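Local coordinates for centrosomal protein of 104 kDa (Homo sapiens, PDB 5LPH) that is required for ciliogenesis and for the structural integrity of the ciliary tip, and interacts with tubulin, the chain here being its TOG domain, at residues E30-K35 and L47-V52; T147-S152 and T159-I164; F163-A168 and M200-R205. All blocks are in the same frame, centred on the assembly; numbering follows the deposited sequence.

Interaction 1: residues E30-K35 and L47-V52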
ATOM      1  N   GLU A  30     -28.768  -8.662   7.741  1.00 48.95           N
ATOM      2  CA  GLU A  30     -28.935  -8.793   9.195  1.00 50.53           C
ATOM      3  C   GLU A  30     -28.561  -7.468   9.881  1.00 49.21           C
ATOM      4  O   GLU A  30     -27.897  -6.628   9.267  1.00 47.41           O
ATOM      5  CB  GLU A  30     -28.147  -9.994   9.756  1.00 52.93           C
ATOM      6  CG  GLU A  30     -26.625  -9.896   9.712  1.00 56.15           C
ATOM      7  CD  GLU A  30     -25.997 -10.588   8.515  1.00 58.31           C
ATOM      8  OE1 GLU A  30     -26.691 -10.863   7.507  1.00 56.85           O
ATOM      9  OE2 GLU A  30     -24.778 -10.853   8.582  1.00 64.15           O
ATOM     10  N   PRO A  31     -28.997  -7.264  11.143  1.00 48.41           N
ATOM     11  CA  PRO A  31     -28.680  -5.981  11.754  1.00 48.88           C
ATOM     12  C   PRO A  31     -27.208  -5.885  12.146  1.00 48.06           C
ATOM     13  O   PRO A  31     -26.522  -6.907  12.300  1.00 49.06           O
ATOM     14  CB  PRO A  31     -29.575  -5.955  12.994  1.00 48.90           C
ATOM     15  CG  PRO A  31     -29.700  -7.381  13.383  1.00 48.35           C
ATOM     16  CD  PRO A  31     -29.637  -8.179  12.108  1.00 48.09           C
ATOM     17  N   LEU A  32     -26.742  -4.652  12.290  1.00 46.97           N
ATOM     18  CA  LEU A  32     -25.394  -4.380  12.769  1.00 47.67           C
ATOM     19  C   LEU A  32     -25.277  -4.818  14.226  1.00 48.84           C
ATOM     20  O   LEU A  32     -26.208  -4.621  15.010  1.00 51.67           O
ATOM     21  CB  LEU A  32     -25.078  -2.883  12.640  1.00 46.54           C
ATOM     22  CG  LEU A  32     -25.001  -2.357  11.202  1.00 45.56           C
ATOM     23  CD1 LEU A  32     -25.192  -0.848  11.150  1.00 45.08           C
ATOM     24  CD2 LEU A  32     -23.686  -2.757  10.552  1.00 45.07           C
ATOM     25  N   THR A  33     -24.140  -5.410  14.582  1.00 50.57           N
ATOM     26  CA  THR A  33     -23.851  -5.750  15.975  1.00 53.53           C
ATOM     27  C   THR A  33     -23.613  -4.469  16.764  1.00 54.32           C
ATOM     28  O   THR A  33     -23.416  -3.405  16.174  1.00 53.72           O
ATOM     29  CB  THR A  33     -22.593  -6.633  16.104  1.00 55.03           C
ATOM     30  OG1 THR A  33     -21.468  -5.950  15.531  1.00 57.53           O
ATOM     31  CG2 THR A  33     -22.794  -7.980  15.407  1.00 53.66           C
ATOM     32  N   GLU A  34     -23.626  -4.573  18.092  1.00 58.12           N
ATOM     33  CA  GLU A  34     -23.366  -3.416  18.956  1.00 60.45           C
ATOM     34  C   GLU A  34     -21.968  -2.830  18.708  1.00 61.06           C
ATOM     35  O   GLU A  34     -21.811  -1.610  18.649  1.00 58.11           O
ATOM     36  CB  GLU A  34     -23.550  -3.781  20.436  1.00 62.77           C
ATOM     37  CG  GLU A  34     -23.530  -2.598  21.402  1.00 67.02           C
ATOM     38  CD  GLU A  34     -24.553  -1.518  21.066  1.00 71.93           C
ATOM     39  OE1 GLU A  34     -25.703  -1.862  20.702  1.00 74.11           O
ATOM     40  OE2 GLU A  34     -24.206  -0.317  21.153  1.00 74.06           O
ATOM     41  N   LYS A  35     -20.974  -3.705  18.538  1.00 62.73           N
ATOM     42  CA  LYS A  35     -19.596  -3.301  18.221  1.00 62.78           C
ATOM     43  C   LYS A  35     -19.486  -2.549  16.892  1.00 58.91           C
ATOM     44  O   LYS A  35     -18.823  -1.508  16.816  1.00 58.21           O
ATOM     45  CB  LYS A  35     -18.677  -4.532  18.196  1.00 67.39           C
ATOM     46  CG  LYS A  35     -17.235  -4.244  17.795  1.00 71.79           C
ATOM     47  CD  LYS A  35     -16.285  -5.312  18.345  1.00 76.16           C
ATOM     48  CE  LYS A  35     -15.788  -4.948  19.721  1.00 78.64           C
ATOM     49  NZ  LYS A  35     -14.898  -5.979  20.322  1.00 79.97           N
ATOM     50  N   LEU A  47     -23.944   8.096   5.286  1.00 40.85           N
ATOM     51  CA  LEU A  47     -24.365   7.193   4.200  1.00 41.53           C
ATOM     52  C   LEU A  47     -25.719   6.527   4.421  1.00 41.99           C
ATOM     53  O   LEU A  47     -26.282   5.982   3.470  1.00 46.52           O
ATOM     54  CB  LEU A  47     -23.315   6.097   4.001  1.00 40.75           C
ATOM     55  CG  LEU A  47     -21.890   6.589   3.756  1.00 40.61           C
ATOM     56  CD1 LEU A  47     -20.947   5.401   3.712  1.00 41.60           C
ATOM     57  CD2 LEU A  47     -21.811   7.402   2.473  1.00 40.67           C
ATOM     58  N   GLY A  48     -26.217   6.541   5.657  1.00 41.90           N
ATOM     59  CA  GLY A  48     -27.484   5.900   6.007  1.00 41.42           C
ATOM     60  C   GLY A  48     -27.247   4.498   6.535  1.00 41.53           C
ATOM     61  O   GLY A  48     -26.261   3.841   6.172  1.00 41.71           O
ATOM     62  N   GLU A  49     -28.155   4.038   7.386  1.00 40.61           N
ATOM     63  CA  GLU A  49     -28.022   2.732   8.022  1.00 42.12           C
ATOM     64  C   GLU A  49     -28.129   1.567   7.039  1.00 40.74           C
ATOM     65  O   GLU A  49     -27.450   0.568   7.215  1.00 41.25           O
ATOM     66  CB  GLU A  49     -29.067   2.560   9.124  1.00 44.72           C
ATOM     67  CG  GLU A  49     -28.832   1.336   9.998  1.00 47.72           C
ATOM     68  CD  GLU A  49     -29.760   1.274  11.195  1.00 50.30           C
ATOM     69  OE1 GLU A  49     -29.339   0.748  12.248  1.00 51.95           O
ATOM     70  OE2 GLU A  49     -30.912   1.745  11.086  1.00 52.86           O
ATOM     71  N   THR A  50     -28.980   1.695   6.025  1.00 40.91           N
ATOM     72  CA  THR A  50     -29.218   0.623   5.049  1.00 43.36           C
ATOM     73  C   THR A  50     -27.928   0.223   4.337  1.00 41.25           C
ATOM     74  O   THR A  50     -27.565  -0.953   4.312  1.00 41.39           O
ATOM     75  CB  THR A  50     -30.282   1.036   3.999  1.00 45.00           C
ATOM     76  OG1 THR A  50     -31.528   1.273   4.659  1.00 45.71           O
ATOM     77  CG2 THR A  50     -30.492  -0.059   2.937  1.00 46.72           C
ATOM     78  N   LEU A  51     -27.245   1.213   3.771  1.00 39.73           N
ATOM     79  CA  LEU A  51     -26.007   0.979   3.038  1.00 39.43           C
ATOM     80  C   LEU A  51     -24.906   0.419   3.944  1.00 38.05           C
ATOM     81  O   LEU A  51     -24.160  -0.469   3.523  1.00 37.24           O
ATOM     82  CB  LEU A  51     -25.547   2.260   2.334  1.00 40.42           C
ATOM     83  CG  LEU A  51     -24.539   2.089   1.189  1.00 42.05           C
ATOM     84  CD1 LEU A  51     -24.722   3.201   0.166  1.00 42.43           C
ATOM     85  CD2 LEU A  51     -23.097   2.045   1.689  1.00 42.83           C
ATOM     86  N   VAL A  52     -24.804   0.914   5.176  1.00 36.28           N
ATOM     87  CA  VAL A  52     -23.774   0.413   6.106  1.00 35.94           C
ATOM     88  C   VAL A  52     -24.059  -1.041   6.503  1.00 36.23           C
ATOM     89  O   VAL A  52     -23.136  -1.854   6.572  1.00 37.51           O
ATOM     90  CB  VAL A  52     -23.620   1.307   7.358  1.00 35.24           C
ATOM     91  CG1 VAL A  52     -22.669   0.691   8.372  1.00 34.94           C
ATOM     92  CG2 VAL A  52     -23.111   2.684   6.959  1.00 36.51           C
TER

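Interaction 2: residues T147-S152 and T159-I164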
ATOM      1  N   THR A 147      -1.073  -5.554   3.710  1.00 43.72           N
ATOM      2  CA  THR A 147      -1.359  -6.830   4.386  1.00 44.63           C
ATOM      3  C   THR A 147      -1.908  -7.890   3.416  1.00 43.09           C
ATOM      4  O   THR A 147      -1.549  -9.060   3.532  1.00 42.00           O
ATOM      5  CB  THR A 147      -2.325  -6.694   5.583  1.00 45.97           C
ATOM      6  OG1 THR A 147      -3.521  -6.037   5.165  1.00 49.41           O
ATOM      7  CG2 THR A 147      -1.676  -5.919   6.719  1.00 45.57           C
ATOM      8  N   ARG A 148      -2.735  -7.478   2.449  1.00 42.28           N
ATOM      9  CA  ARG A 148      -3.238  -8.396   1.413  1.00 42.62           C
ATOM     10  C   ARG A 148      -2.177  -8.888   0.412  1.00 43.37           C
ATOM     11  O   ARG A 148      -2.430  -9.859  -0.306  1.00 41.77           O
ATOM     12  CB  ARG A 148      -4.418  -7.789   0.626  1.00 43.05           C
ATOM     13  CG  ARG A 148      -5.669  -7.409   1.423  1.00 43.25           C
ATOM     14  CD  ARG A 148      -6.166  -8.463   2.407  1.00 43.27           C
ATOM     15  NE  ARG A 148      -6.523  -9.752   1.799  1.00 44.50           N
ATOM     16  CZ  ARG A 148      -7.691 -10.062   1.223  1.00 43.59           C
ATOM     17  NH1 ARG A 148      -8.681  -9.180   1.111  1.00 43.83           N
ATOM     18  NH2 ARG A 148      -7.871 -11.286   0.737  1.00 43.72           N
ATOM     19  N   THR A 149      -1.014  -8.229   0.338  1.00 41.61           N
ATOM     20  CA  THR A 149       0.111  -8.754  -0.446  1.00 40.23           C
ATOM     21  C   THR A 149       0.832  -9.920   0.259  1.00 40.86           C
ATOM     22  O   THR A 149       1.729 -10.519  -0.327  1.00 41.35           O
ATOM     23  CB  THR A 149       1.143  -7.669  -0.839  1.00 40.33           C
ATOM     24  OG1 THR A 149       1.780  -7.143   0.327  1.00 41.33           O
ATOM     25  CG2 THR A 149       0.506  -6.530  -1.616  1.00 40.85           C
ATOM     26  N   GLY A 150       0.472 -10.215   1.510  1.00 40.33           N
ATOM     27  CA  GLY A 150       0.860 -11.465   2.172  1.00 42.39           C
ATOM     28  C   GLY A 150      -0.206 -12.560   2.180  1.00 44.24           C
ATOM     29  O   GLY A 150      -0.118 -13.490   2.976  1.00 45.42           O
ATOM     30  N   ASP A 151      -1.196 -12.471   1.290  1.00 46.57           N
ATOM     31  CA  ASP A 151      -2.283 -13.458   1.214  1.00 48.84           C
ATOM     32  C   ASP A 151      -1.754 -14.803   0.710  1.00 48.54           C
ATOM     33  O   ASP A 151      -0.711 -14.856   0.050  1.00 52.05           O
ATOM     34  CB  ASP A 151      -3.393 -12.950   0.275  1.00 51.49           C
ATOM     35  CG  ASP A 151      -4.743 -13.597   0.540  1.00 54.52           C
ATOM     36  OD1 ASP A 151      -5.451 -13.127   1.459  1.00 56.13           O
ATOM     37  OD2 ASP A 151      -5.113 -14.545  -0.188  1.00 55.40           O
ATOM     38  N   SER A 152      -2.473 -15.881   1.022  1.00 48.33           N
ATOM     39  CA  SER A 152      -2.109 -17.226   0.548  1.00 47.72           C
ATOM     40  C   SER A 152      -2.355 -17.387  -0.960  1.00 45.70           C
ATOM     41  O   SER A 152      -1.656 -18.158  -1.612  1.00 47.26           O
ATOM     42  CB  SER A 152      -2.872 -18.313   1.316  1.00 48.48           C
ATOM     43  OG  SER A 152      -2.784 -18.102   2.715  1.00 52.07           O
ATOM     44  N   THR A 159      -2.840  -8.776  -7.551  1.00 38.45           N
ATOM     45  CA  THR A 159      -3.854  -7.715  -7.700  1.00 37.45           C
ATOM     46  C   THR A 159      -3.607  -6.571  -6.713  1.00 36.10           C
ATOM     47  O   THR A 159      -3.672  -5.400  -7.086  1.00 38.61           O
ATOM     48  CB  THR A 159      -5.289  -8.260  -7.506  1.00 37.49           C
ATOM     49  OG1 THR A 159      -5.512  -9.340  -8.410  1.00 37.06           O
ATOM     50  CG2 THR A 159      -6.343  -7.181  -7.759  1.00 37.55           C
ATOM     51  N   ALA A 160      -3.334  -6.925  -5.460  1.00 34.69           N
ATOM     52  CA  ALA A 160      -3.036  -5.946  -4.423  1.00 34.66           C
ATOM     53  C   ALA A 160      -1.769  -5.147  -4.750  1.00 34.70           C
ATOM     54  O   ALA A 160      -1.787  -3.914  -4.693  1.00 33.82           O
ATOM     55  CB  ALA A 160      -2.893  -6.628  -3.075  1.00 33.76           C
ATOM     56  N   ALA A 161      -0.702  -5.848  -5.134  1.00 34.99           N
ATOM     57  CA  ALA A 161       0.573  -5.204  -5.469  1.00 36.97           C
ATOM     58  C   ALA A 161       0.457  -4.301  -6.693  1.00 37.65           C
ATOM     59  O   ALA A 161       0.934  -3.163  -6.673  1.00 40.84           O
ATOM     60  CB  ALA A 161       1.670  -6.237  -5.677  1.00 37.29           C
ATOM     61  N   ASN A 162      -0.181  -4.790  -7.750  1.00 37.70           N
ATOM     62  CA  ASN A 162      -0.411  -3.964  -8.944  1.00 39.30           C
ATOM     63  C   ASN A 162      -1.204  -2.684  -8.636  1.00 39.41           C
ATOM     64  O   ASN A 162      -0.889  -1.626  -9.190  1.00 39.45           O
ATOM     65  CB  ASN A 162      -1.115  -4.762 -10.051  1.00 40.58           C
ATOM     66  CG  ASN A 162      -0.191  -5.753 -10.752  1.00 42.36           C
ATOM     67  OD1 ASN A 162       1.036  -5.671 -10.662  1.00 42.29           O
ATOM     68  ND2 ASN A 162      -0.788  -6.685 -11.482  1.00 44.38           N
ATOM     69  N   PHE A 163      -2.208  -2.768  -7.755  1.00 38.48           N
ATOM     70  CA  PHE A 163      -2.985  -1.576  -7.378  1.00 39.07           C
ATOM     71  C   PHE A 163      -2.139  -0.543  -6.625  1.00 38.04           C
ATOM     72  O   PHE A 163      -2.297   0.654  -6.849  1.00 39.70           O
ATOM     73  CB  PHE A 163      -4.226  -1.924  -6.544  1.00 38.90           C
ATOM     74  CG  PHE A 163      -5.163  -0.748  -6.340  1.00 38.84           C
ATOM     75  CD1 PHE A 163      -6.129  -0.422  -7.291  1.00 38.83           C
ATOM     76  CD2 PHE A 163      -5.055   0.058  -5.215  1.00 39.07           C
ATOM     77  CE1 PHE A 163      -6.974   0.669  -7.105  1.00 39.50           C
ATOM     78  CE2 PHE A 163      -5.897   1.148  -5.023  1.00 40.01           C
ATOM     79  CZ  PHE A 163      -6.856   1.461  -5.969  1.00 39.04           C
ATOM     80  N   ILE A 164      -1.262  -1.010  -5.737  1.00 37.43           N
ATOM     81  CA  ILE A 164      -0.364  -0.131  -4.975  1.00 38.42           C
ATOM     82  C   ILE A 164       0.582   0.614  -5.927  1.00 41.10           C
ATOM     83  O   ILE A 164       0.782   1.825  -5.803  1.00 42.09           O
ATOM     84  CB  ILE A 164       0.436  -0.920  -3.909  1.00 37.48           C
ATOM     85  CG1 ILE A 164      -0.514  -1.469  -2.838  1.00 35.95           C
ATOM     86  CG2 ILE A 164       1.502  -0.036  -3.255  1.00 37.95           C
ATOM     87  CD1 ILE A 164       0.117  -2.412  -1.833  1.00 35.50           C
TER

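Interaction 3: residues F163-A168 and M200-R205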
ATOM      1  N   PHE A 163      -2.208  -2.768  -7.755  1.00 38.48           N
ATOM      2  CA  PHE A 163      -2.985  -1.576  -7.378  1.00 39.07           C
ATOM      3  C   PHE A 163      -2.139  -0.543  -6.625  1.00 38.04           C
ATOM      4  O   PHE A 163      -2.297   0.654  -6.849  1.00 39.70           O
ATOM      5  CB  PHE A 163      -4.226  -1.924  -6.544  1.00 38.90           C
ATOM      6  CG  PHE A 163      -5.163  -0.748  -6.340  1.00 38.84           C
ATOM      7  CD1 PHE A 163      -6.129  -0.422  -7.291  1.00 38.83           C
ATOM      8  CD2 PHE A 163      -5.055   0.058  -5.215  1.00 39.07           C
ATOM      9  CE1 PHE A 163      -6.974   0.669  -7.105  1.00 39.50           C
ATOM     10  CE2 PHE A 163      -5.897   1.148  -5.023  1.00 40.01           C
ATOM     11  CZ  PHE A 163      -6.856   1.461  -5.969  1.00 39.04           C
ATOM     12  N   ILE A 164      -1.262  -1.010  -5.737  1.00 37.43           N
ATOM     13  CA  ILE A 164      -0.364  -0.131  -4.975  1.00 38.42           C
ATOM     14  C   ILE A 164       0.582   0.614  -5.927  1.00 41.10           C
ATOM     15  O   ILE A 164       0.782   1.825  -5.803  1.00 42.09           O
ATOM     16  CB  ILE A 164       0.436  -0.920  -3.909  1.00 37.48           C
ATOM     17  CG1 ILE A 164      -0.514  -1.469  -2.838  1.00 35.95           C
ATOM     18  CG2 ILE A 164       1.502  -0.036  -3.255  1.00 37.95           C
ATOM     19  CD1 ILE A 164       0.117  -2.412  -1.833  1.00 35.50           C
ATOM     20  N   GLN A 165       1.128  -0.125  -6.888  1.00 44.62           N
ATOM     21  CA  GLN A 165       1.975   0.429  -7.952  1.00 47.48           C
ATOM     22  C   GLN A 165       1.215   1.452  -8.812  1.00 49.41           C
ATOM     23  O   GLN A 165       1.742   2.517  -9.129  1.00 49.43           O
ATOM     24  CB  GLN A 165       2.540  -0.719  -8.785  1.00 49.15           C
ATOM     25  CG  GLN A 165       3.917  -0.533  -9.400  1.00 51.58           C
ATOM     26  CD  GLN A 165       4.370  -1.777 -10.148  1.00 52.78           C
ATOM     27  OE1 GLN A 165       4.200  -2.905  -9.665  1.00 57.20           O
ATOM     28  NE2 GLN A 165       4.958  -1.585 -11.323  1.00 54.36           N
ATOM     29  N   GLU A 166      -0.037   1.136  -9.139  1.00 50.25           N
ATOM     30  CA  GLU A 166      -0.928   2.031  -9.884  1.00 52.63           C
ATOM     31  C   GLU A 166      -1.180   3.355  -9.141  1.00 52.92           C
ATOM     32  O   GLU A 166      -1.109   4.426  -9.747  1.00 55.79           O
ATOM     33  CB  GLU A 166      -2.259   1.322 -10.159  1.00 55.10           C
ATOM     34  CG  GLU A 166      -3.028   1.829 -11.364  1.00 57.18           C
ATOM     35  CD  GLU A 166      -4.310   1.050 -11.614  1.00 59.74           C
ATOM     36  OE1 GLU A 166      -4.345  -0.180 -11.350  1.00 62.90           O
ATOM     37  OE2 GLU A 166      -5.292   1.674 -12.078  1.00 60.82           O
HETATM   38  N   MSE A 167      -1.462   3.279  -7.839  1.00 52.89           N
HETATM   39  CA  MSE A 167      -1.706   4.481  -7.023  1.00 55.28           C
HETATM   40  C   MSE A 167      -0.443   5.276  -6.819  1.00 52.36           C
HETATM   41  O   MSE A 167      -0.476   6.501  -6.902  1.00 52.53           O
HETATM   42  CB  MSE A 167      -2.270   4.203  -5.623  1.00 59.10           C
HETATM   43  CG  MSE A 167      -3.729   3.821  -5.466  1.00 64.29           C
HETATM   44 SE   MSE A 167      -4.152   4.167  -3.557  1.00 74.33          SE
HETATM   45  CE  MSE A 167      -2.989   2.838  -2.674  1.00 71.42           C
ATOM     46  N   ALA A 168       0.678   4.600  -6.566  1.00 50.23           N
ATOM     47  CA  ALA A 168       1.972   5.271  -6.387  1.00 51.10           C
ATOM     48  C   ALA A 168       2.382   6.169  -7.564  1.00 53.09           C
ATOM     49  O   ALA A 168       3.127   7.139  -7.369  1.00 54.87           O
ATOM     50  CB  ALA A 168       3.065   4.253  -6.100  1.00 50.10           C
HETATM   51  N   MSE A 200       9.426  -6.268  -0.880  1.00 41.96           N
HETATM   52  CA  MSE A 200      10.694  -6.142  -1.603  1.00 45.57           C
HETATM   53  C   MSE A 200      10.520  -6.001  -3.086  1.00 43.87           C
HETATM   54  O   MSE A 200      11.210  -5.201  -3.718  1.00 42.93           O
HETATM   55  CB  MSE A 200      11.544  -7.357  -1.281  1.00 51.36           C
HETATM   56  CG  MSE A 200      12.263  -7.072  -0.006  1.00 57.49           C
HETATM   57 SE   MSE A 200      13.166  -8.699   0.578  1.00 72.68          SE
HETATM   58  CE  MSE A 200      14.881  -7.745   0.879  1.00 69.26           C
ATOM     59  N   GLY A 201       9.604  -6.785  -3.652  1.00 41.08           N
ATOM     60  CA  GLY A 201       9.237  -6.668  -5.060  1.00 39.14           C
ATOM     61  C   GLY A 201       8.706  -5.292  -5.418  1.00 38.81           C
ATOM     62  O   GLY A 201       9.105  -4.718  -6.426  1.00 38.32           O
ATOM     63  N   LEU A 202       7.802  -4.774  -4.590  1.00 39.35           N
ATOM     64  CA  LEU A 202       7.248  -3.428  -4.780  1.00 40.47           C
ATOM     65  C   LEU A 202       8.304  -2.334  -4.641  1.00 41.12           C
ATOM     66  O   LEU A 202       8.299  -1.374  -5.410  1.00 39.43           O
ATOM     67  CB  LEU A 202       6.114  -3.150  -3.790  1.00 39.85           C
ATOM     68  CG  LEU A 202       4.769  -3.784  -4.130  1.00 40.72           C
ATOM     69  CD1 LEU A 202       3.863  -3.816  -2.904  1.00 40.97           C
ATOM     70  CD2 LEU A 202       4.104  -3.033  -5.270  1.00 41.57           C
ATOM     71  N   LEU A 203       9.194  -2.488  -3.659  1.00 42.19           N
ATOM     72  CA  LEU A 203      10.290  -1.553  -3.447  1.00 43.87           C
ATOM     73  C   LEU A 203      11.179  -1.478  -4.683  1.00 44.60           C
ATOM     74  O   LEU A 203      11.386  -0.393  -5.224  1.00 45.14           O
ATOM     75  CB  LEU A 203      11.114  -1.953  -2.221  1.00 46.06           C
ATOM     76  CG  LEU A 203      12.372  -1.141  -1.890  1.00 48.35           C
ATOM     77  CD1 LEU A 203      12.080   0.345  -1.807  1.00 49.82           C
ATOM     78  CD2 LEU A 203      12.949  -1.628  -0.575  1.00 48.84           C
ATOM     79  N   ALA A 204      11.668  -2.630  -5.142  1.00 43.47           N
ATOM     80  CA  ALA A 204      12.526  -2.681  -6.329  1.00 43.40           C
ATOM     81  C   ALA A 204      11.858  -2.095  -7.575  1.00 44.84           C
ATOM     82  O   ALA A 204      12.486  -1.320  -8.301  1.00 48.20           O
ATOM     83  CB  ALA A 204      13.008  -4.102  -6.596  1.00 43.16           C
ATOM     84  N   ARG A 205      10.596  -2.445  -7.819  1.00 45.11           N
ATOM     85  CA  ARG A 205       9.894  -1.969  -9.028  1.00 46.50           C
ATOM     86  C   ARG A 205       9.607  -0.467  -8.992  1.00 45.58           C
ATOM     87  O   ARG A 205       9.788   0.209 -10.000  1.00 43.24           O
ATOM     88  CB  ARG A 205       8.600  -2.760  -9.293  1.00 48.16           C
ATOM     89  CG  ARG A 205       8.832  -4.182  -9.799  1.00 50.13           C
ATOM     90  CD  ARG A 205       7.559  -4.825 -10.351  1.00 51.48           C
ATOM     91  NE  ARG A 205       6.476  -4.903  -9.365  1.00 51.94           N
ATOM     92  CZ  ARG A 205       6.369  -5.814  -8.389  1.00 52.10           C
ATOM     93  NH1 ARG A 205       7.281  -6.777  -8.217  1.00 51.85           N
ATOM     94  NH2 ARG A 205       5.327  -5.762  -7.563  1.00 52.44           N
TER

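Interaction 1: residues E30-K35 and L47-V52
Leu32 and Val52 are where the two backbones come nearest, their CA atoms 8.4 Å apart, with an extended stretch leading into helix 34-39 on one side and the first turn of helix 49-56 on the other. This is the N-terminal edge of the TOG domain, an all-helical array of HEAT-repeat type, and the contact lays the incoming chain against helices 41-47 and 49-56. From segment 30-35 Leu32 alone makes the contact. Its CB points at segment 47-52, and CG stands anti to the carbonyl carbon (chi1 -66°), which carries the branched end inward. There CD1 meets Val52 CG1 at 4.1 Å, an apolar contact in which the two side chains cross at about a right angle. The other methyl, CD2, rests 4.1 Å from the Val52 carbonyl O, so one methyl meets the valine's side chain and the other its carbonyl. Val52 presents CG1 because that methyl is anti to its backbone N (chi1 174°). Glu49 adds an aliphatic flank, its chain running out extended past the leucine. Ile44 of helix 41-47 touches Leu32, Glu49 and Val52 alike, and so joins the patch to that helix; Val52 also meets Ala40 in the preceding loop. Both segments hold helix starts. Thr33 is the N-cap of helix 34-39, its OG1 hydrogen-bonded to Ala36 N. Gly48 is the N-cap of helix 49-56 and also the point where helix 41-47 gives out; at its backbone angles, with phi positive, a beta-carbon would be jammed against the preceding carbonyl O. No hydrogen bond crosses between the segments, and the looser touch is that of Glu49 CG, a methylene 4.4 Å from Leu32 CD1.

Interaction 2: residues T147-S152 and T159-I164
Thr149 and Ala160 bring the turn after helix 131-147 down onto helix 154-169, their CA atoms 5.8 Å apart. Thr149 CB itself is still 4.7 Å from Ala160 CB; the contact is made one bond further out. Of its two branches, OG1 (chi1 65°) turns back to its own side and hydrogen-bonds to Leu146 O. CG2, anti to the carbonyl carbon, is the tip that enters the helix surface. It sits against Ala160 CB at 3.7 Å, lies 3.8 Å from the backbone N of Ala161, and reaches Ile164 CD1 one turn on at 4.1 Å. The two alanines let the methyl come this close to the helix backbone. Beside it Arg148 lends only CB, 4.2 Å from Ala160 CB, before its chain bends away. Its guanidinium hydrogen-bonds to Ile101 O through NH1, while NH2 makes a salt bridge to Asp151 OD1 at 3.1 Å, the oxygen being met from above the carboxylate plane. A turn packed back onto the helix that follows it, all within the first HEAT repeat (residues 141-179), is typical of the helical hairpin of this fold.

Interaction 3: residues F163-A168 and M200-R205
Gln165 and Arg205 meet across two neighbouring helices, and together with Leu202 they account for most of the surface buried here. The segments run roughly parallel, crossing at -31° with their axes 11.0 Å apart, a spacing that leaves side chains to bridge the gap. Gln165 is the residue most covered. Its CB points at helix 193-210, and beyond CG the chain is extended, setting OE1 in front of the arginine. Arg205 NE donates to Gln165 OE1 at 3.0 Å. The bond is almost straight at the hydrogen (175°), and OE1 lies in the guanidinium plane, at its edge. Seen from the amide, NE sits above the carbonyl plane and not on a lone pair. The Arg205 chain bends at chi3 (-59°), and this folds the guanidinium back along its own helix, one face lying over Gly201 O; Gly201, with no side chain, gives it room. With an alanine at Gln165 the amide is gone, and Arg205 NE would probably be left without this acceptor, with a gap beside Leu202 CD2 and the guanidinium less firmly fixed. Leu202 forms the apolar side. Its CD2 is 4.4 Å from Gln165 OE1, while CD1 meets the CD1 of Ile164 at 4.1 Å, those two side chains crossing at about a right angle. Ile179 and Leu183 of helix 178-183 carry the apolar layer on, touching Ile164 and Leu202 respectively. The bond between Gln165 and Arg205 thus rims a buried leucine-isoleucine contact, and side-by-side stacking of helices that run in the same general direction with a modest tilt is characteristic of the stacked HEAT repeats that build a TOG domain.

How the interactions relate
Interactions 2 and 3 are neighbours, their centres 10 Å apart, on overlapping parts of helix 154-169. Ile164 serves both, and Ala161 ties them: its O lies 3.5 Å from Leu202 CD2 and its CB 4.1 Å from Arg205 NH2. Interaction 2 packs a turn onto its following helix within the first HEAT repeat; interaction 3 packs the same helix against helix 193-210. Interaction 1 stands apart at the N-terminal end of the array, its centre 28 Å from that of interaction 2 and 35 Å from that of interaction 3, the nearest atoms about 17 and 18 Å away. In TOG domains, loops within repeats face tubulin; whether 147-152 does so here is not established.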